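Local coordinates for protein Apc35852 (Geobacillus stearothermophilus, PDB 1U9C) that is of unknown function but belongs to the DJ-1/PfpI family, whose members include the Parkinson's disease protein DJ-1 and proteins described as chaperones or cysteine proteases, at residues P96-N108 and E160-L173. Residues are numbered along the deposited sequence; the frame is centred on the assembly and turned at random.
Sequences PGGHGTMFDFPDN and EREVGLDVHMPFLL
One face of the His99 imidazole carries the Leu165 methyl CD1, 3.8 Å from the ring centroid in a CH-pi contact, while Glu160 OE2 and Met169 SD approach at its edge, near the ring plane. The Phe171 ring is met over one face by Met102 CE and at its edge by Pro106 CG; His168 O lies at the edge of the Phe103 ring. Bends at chi2 (-73°) and chi3 (-75°) fold the Met102 chain so that its methyl reaches the Phe171 face, its sulfur lying obliquely to the ring in a Met-aromatic contact. Between His99 and Phe171, Met169 SD touches Met102 CG at 3.8 Å, and Met169 CE meets Phe103 CZ.

The polar link is a nearly straight hydrogen bond of 2.5 Å from His99 NE2 to the syn side of Glu160 OE2, the ring and carboxylate planes 45° apart. A leucine in place of His99 would probably leave OE2 of the buried Glu160 without this donor and Leu165 without its aromatic face. Glu160 OE1 bonds NE2 of His130, which follows the sulfinic Cys129 in the chain; OD2 of that modified residue accepts from Gly98 N. The carboxylate thus joins two histidines through its two oxygens, which probably limits its rotation and that of the His99 ring.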
loop_
_atom_site.group_PDB
_atom_site.type_symbol
_atom_site.label_atom_id
_atom_site.label_comp_id
_atom_site.label_asym_id
_atom_site.label_seq_id
_atom_site.Cartn_x
_atom_site.Cartn_y
_atom_site.Cartn_z
ATOM N N PRO A 96 -0.684 -1.738 1.757
ATOM C CA PRO A 96 -1.888 -1.213 2.351
ATOM C C PRO A 96 -1.642 0.195 2.884
ATOM O O PRO A 96 -0.534 0.658 3.070
ATOM C CB PRO A 96 -2.120 -2.179 3.516
ATOM C CG PRO A 96 -1.420 -3.438 3.124
ATOM C CD PRO A 96 -0.173 -2.888 2.493
ATOM N N GLY A 97 -2.762 0.846 3.212
ATOM C CA GLY A 97 -2.771 2.227 3.735
ATOM C C GLY A 97 -3.009 2.406 5.211
ATOM O O GLY A 97 -2.538 1.632 6.049
ATOM N N GLY A 98 -3.782 3.436 5.516
ATOM C CA GLY A 98 -3.859 4.066 6.809
ATOM C C GLY A 98 -3.038 5.354 6.756
ATOM O O GLY A 98 -1.981 5.387 6.157
ATOM N N HIS A 99 -3.437 6.348 7.555
ATOM C CA HIS A 99 -2.664 7.597 7.603
ATOM C C HIS A 99 -1.268 7.427 8.153
ATOM O O HIS A 99 -0.446 8.259 7.830
ATOM C CB HIS A 99 -3.405 8.689 8.404
ATOM C CG HIS A 99 -4.492 9.400 7.652
ATOM N ND1 HIS A 99 -5.814 9.129 7.872
ATOM C CD2 HIS A 99 -4.452 10.403 6.741
ATOM C CE1 HIS A 99 -6.556 9.904 7.086
ATOM N NE2 HIS A 99 -5.755 10.714 6.416
ATOM N N GLY A 100 -0.997 6.353 8.910
ATOM C CA GLY A 100 0.359 6.106 9.410
ATOM C C GLY A 100 1.359 6.099 8.293
ATOM O O GLY A 100 2.472 6.579 8.464
ATOM N N THR A 101 0.999 5.562 7.123
ATOM C CA THR A 101 1.920 5.484 6.029
ATOM C C THR A 101 2.482 6.828 5.586
ATOM O O THR A 101 3.585 6.896 5.076
ATOM C CB THR A 101 1.302 4.787 4.777
ATOM O OG1 THR A 101 0.168 5.572 4.308
ATOM C CG2 THR A 101 0.841 3.401 5.061
ATOM N N MET A 102 1.691 7.894 5.697
ATOM C CA MET A 102 2.118 9.209 5.262
ATOM C C MET A 102 3.317 9.664 6.045
ATOM O O MET A 102 4.042 10.583 5.591
ATOM C CB MET A 102 0.972 10.218 5.429
ATOM C CG MET A 102 -0.234 9.900 4.503
ATOM S SD MET A 102 0.160 10.307 2.782
ATOM C CE MET A 102 0.072 12.130 2.788
ATOM N N PHE A 103 3.525 9.108 7.222
ATOM C CA PHE A 103 4.639 9.490 8.102
ATOM C C PHE A 103 5.835 8.544 8.120
ATOM O O PHE A 103 6.930 8.956 8.537
ATOM C CB PHE A 103 4.133 9.602 9.531
ATOM C CG PHE A 103 3.057 10.618 9.686
ATOM C CD1 PHE A 103 3.368 11.938 9.945
ATOM C CD2 PHE A 103 1.742 10.266 9.521
ATOM C CE1 PHE A 103 2.399 12.891 10.056
ATOM C CE2 PHE A 103 0.761 11.193 9.646
ATOM C CZ PHE A 103 1.078 12.530 9.882
ATOM N N ASP A 104 5.665 7.284 7.774
ATOM C CA ASP A 104 6.807 6.355 7.791
ATOM C C ASP A 104 7.084 5.678 6.432
ATOM O O ASP A 104 8.093 4.975 6.367
ATOM C CB ASP A 104 6.752 5.291 8.924
ATOM C CG ASP A 104 5.604 4.310 8.856
ATOM O OD1 ASP A 104 4.713 4.443 8.000
ATOM O OD2 ASP A 104 5.652 3.313 9.659
ATOM N N PHE A 105 6.281 5.879 5.393
ATOM C CA PHE A 105 6.628 5.348 4.071
ATOM C C PHE A 105 7.421 6.291 3.150
ATOM O O PHE A 105 8.365 5.818 2.545
ATOM C CB PHE A 105 5.366 4.911 3.272
ATOM C CG PHE A 105 4.774 3.580 3.643
ATOM C CD1 PHE A 105 5.164 2.839 4.739
ATOM C CD2 PHE A 105 3.825 3.007 2.787
ATOM C CE1 PHE A 105 4.638 1.588 5.000
ATOM C CE2 PHE A 105 3.291 1.786 3.059
ATOM C CZ PHE A 105 3.679 1.069 4.133
ATOM N N PRO A 106 7.036 7.557 2.952
ATOM C CA PRO A 106 7.621 8.299 1.846
ATOM C C PRO A 106 9.105 8.492 1.902
ATOM O O PRO A 106 9.744 8.622 0.833
ATOM C CB PRO A 106 6.849 9.606 1.846
ATOM C CG PRO A 106 6.339 9.766 3.192
ATOM C CD PRO A 106 6.033 8.368 3.681
ATOM N N ASP A 107 9.674 8.655 3.103
ATOM C CA ASP A 107 11.081 8.954 3.263
ATOM C C ASP A 107 11.880 7.767 3.782
ATOM O O ASP A 107 13.036 7.899 4.133
ATOM C CB ASP A 107 11.228 10.142 4.200
ATOM C CG ASP A 107 10.612 11.386 3.623
ATOM O OD1 ASP A 107 10.811 11.685 2.426
ATOM O OD2 ASP A 107 9.958 12.160 4.346
ATOM N N ASN A 108 11.290 6.578 3.771
ATOM C CA ASN A 108 12.014 5.399 4.258
ATOM C C ASN A 108 12.941 4.874 3.174
ATOM O O ASN A 108 12.479 4.459 2.113
ATOM C CB ASN A 108 11.050 4.327 4.692
ATOM C CG ASN A 108 11.747 3.164 5.272
ATOM O OD1 ASN A 108 12.282 2.372 4.518
ATOM N ND2 ASN A 108 11.923 3.122 6.597
ATOM N N GLU A 160 -9.449 13.565 1.762
ATOM C CA GLU A 160 -8.596 14.042 2.860
ATOM C C GLU A 160 -9.164 15.285 3.537
ATOM O O GLU A 160 -9.072 15.452 4.758
ATOM C CB GLU A 160 -7.177 14.344 2.341
ATOM C CG GLU A 160 -6.097 14.413 3.416
ATOM C CD GLU A 160 -5.777 13.050 3.992
ATOM O OE1 GLU A 160 -4.895 12.372 3.436
ATOM O OE2 GLU A 160 -6.439 12.634 4.948
ATOM N N ARG A 161 -9.697 16.204 2.741
ATOM C CA ARG A 161 -10.345 17.392 3.296
ATOM C C ARG A 161 -11.606 17.008 4.063
ATOM O O ARG A 161 -11.895 17.596 5.083
ATOM C CB ARG A 161 -10.714 18.389 2.197
ATOM C CG ARG A 161 -9.523 19.105 1.554
ATOM C CD ARG A 161 -9.933 20.246 0.654
ATOM N NE ARG A 161 -10.967 19.816 -0.277
ATOM C CZ ARG A 161 -10.768 19.376 -1.519
ATOM N NH1 ARG A 161 -9.546 19.320 -2.055
ATOM N NH2 ARG A 161 -11.818 18.998 -2.243
ATOM N N GLU A 162 -12.357 16.030 3.563
ATOM C CA GLU A 162 -13.572 15.603 4.243
ATOM C C GLU A 162 -13.279 15.046 5.615
ATOM O O GLU A 162 -13.948 15.391 6.584
ATOM C CB GLU A 162 -14.380 14.600 3.416
ATOM C CG GLU A 162 -15.473 13.924 4.251
ATOM C CD GLU A 162 -16.680 13.469 3.459
ATOM O OE1 GLU A 162 -17.156 12.343 3.729
ATOM O OE2 GLU A 162 -17.154 14.220 2.582
ATOM N N VAL A 163 -12.246 14.216 5.719
ATOM C CA VAL A 163 -11.916 13.606 7.010
ATOM C C VAL A 163 -11.338 14.659 7.959
ATOM O O VAL A 163 -11.372 14.476 9.172
ATOM C CB VAL A 163 -11.002 12.324 6.895
ATOM C CG1 VAL A 163 -11.613 11.304 5.958
ATOM C CG2 VAL A 163 -9.598 12.667 6.457
ATOM N N GLY A 164 -10.803 15.755 7.415
ATOM C CA GLY A 164 -10.271 16.854 8.211
ATOM C C GLY A 164 -8.773 16.813 8.539
ATOM O O GLY A 164 -8.286 17.706 9.259
ATOM N N LEU A 165 -8.031 15.867 7.955
ATOM C CA LEU A 165 -6.627 15.653 8.341
ATOM C C LEU A 165 -5.648 16.188 7.318
ATOM O O LEU A 165 -4.427 16.104 7.552
ATOM C CB LEU A 165 -6.361 14.169 8.523
ATOM C CG LEU A 165 -6.988 13.608 9.800
ATOM C CD1 LEU A 165 -6.820 12.098 9.872
ATOM C CD2 LEU A 165 -6.432 14.275 11.056
ATOM N N ASP A 166 -6.141 16.716 6.207
ATOM C CA ASP A 166 -5.279 17.438 5.268
ATOM C C ASP A 166 -4.309 18.432 5.936
ATOM O O ASP A 166 -3.131 18.460 5.553
ATOM C CB ASP A 166 -6.101 18.179 4.186
ATOM C CG ASP A 166 -6.978 19.277 4.733
ATOM O OD1 ASP A 166 -7.672 19.068 5.750
ATOM O OD2 ASP A 166 -7.044 20.401 4.172
ATOM N N VAL A 167 -4.786 19.252 6.887
ATOM C CA VAL A 167 -3.935 20.218 7.556
ATOM C C VAL A 167 -2.812 19.591 8.378
ATOM O O VAL A 167 -1.828 20.290 8.615
ATOM C CB VAL A 167 -4.760 21.182 8.414
ATOM C CG1 VAL A 167 -5.725 21.953 7.553
ATOM C CG2 VAL A 167 -5.476 20.468 9.556
ATOM N N HIS A 168 -2.949 18.320 8.772
ATOM C CA HIS A 168 -1.890 17.640 9.540
ATOM C C HIS A 168 -1.032 16.695 8.710
ATOM O O HIS A 168 -0.238 15.923 9.257
ATOM C CB HIS A 168 -2.485 16.865 10.704
ATOM C CG HIS A 168 -2.986 17.700 11.816
ATOM N ND1 HIS A 168 -2.169 18.563 12.532
ATOM C CD2 HIS A 168 -4.249 17.931 12.266
ATOM C CE1 HIS A 168 -2.890 19.180 13.449
ATOM N NE2 HIS A 168 -4.162 18.843 13.275
ATOM N N MET A 169 -1.234 16.641 7.398
ATOM C CA MET A 169 -0.389 15.839 6.536
ATOM C C MET A 169 0.826 16.650 6.125
ATOM O O MET A 169 0.741 17.850 5.890
ATOM C CB MET A 169 -1.152 15.450 5.276
ATOM C CG MET A 169 -2.253 14.465 5.542
ATOM S SD MET A 169 -1.799 12.886 6.301
ATOM C CE MET A 169 -2.217 13.277 8.016
ATOM N N PRO A 170 1.968 15.961 6.044
ATOM C CA PRO A 170 3.215 16.554 5.616
ATOM C C PRO A 170 3.181 17.007 4.164
ATOM O O PRO A 170 3.971 17.887 3.780
ATOM C CB PRO A 170 4.221 15.426 5.828
ATOM C CG PRO A 170 3.496 14.294 5.810
ATOM C CD PRO A 170 2.162 14.564 6.459
ATOM N N PHE A 171 2.296 16.369 3.402
ATOM C CA PHE A 171 1.997 16.732 2.005
ATOM C C PHE A 171 0.674 16.075 1.664
ATOM O O PHE A 171 0.211 15.184 2.374
ATOM C CB PHE A 171 3.075 16.201 1.065
ATOM C CG PHE A 171 3.253 14.695 1.140
ATOM C CD1 PHE A 171 2.595 13.858 0.256
ATOM C CD2 PHE A 171 4.101 14.149 2.088
ATOM C CE1 PHE A 171 2.768 12.482 0.348
ATOM C CE2 PHE A 171 4.267 12.794 2.189
ATOM C CZ PHE A 171 3.610 11.953 1.305
ATOM N N LEU A 172 0.037 16.488 0.585
ATOM C CA LEU A 172 -1.185 15.831 0.132
ATOM C C LEU A 172 -0.815 14.785 -0.932
ATOM O O LEU A 172 -0.081 15.075 -1.865
ATOM C CB LEU A 172 -2.234 16.814 -0.412
ATOM C CG LEU A 172 -2.906 17.709 0.622
ATOM C CD1 LEU A 172 -4.021 18.503 0.009
ATOM C CD2 LEU A 172 -3.391 16.890 1.817
ATOM N N LEU A 173 -1.306 13.578 -0.759
ATOM C CA LEU A 173 -0.872 12.455 -1.575
ATOM C C LEU A 173 -1.243 12.554 -3.071
ATOM O O LEU A 173 -0.374 12.463 -3.913
ATOM C CB LEU A 173 -1.425 11.185 -0.967
ATOM C CG LEU A 173 -1.083 9.885 -1.694
ATOM C CD1 LEU A 173 0.377 9.784 -1.870
ATOM C CD2 LEU A 173 -1.565 8.681 -0.913
#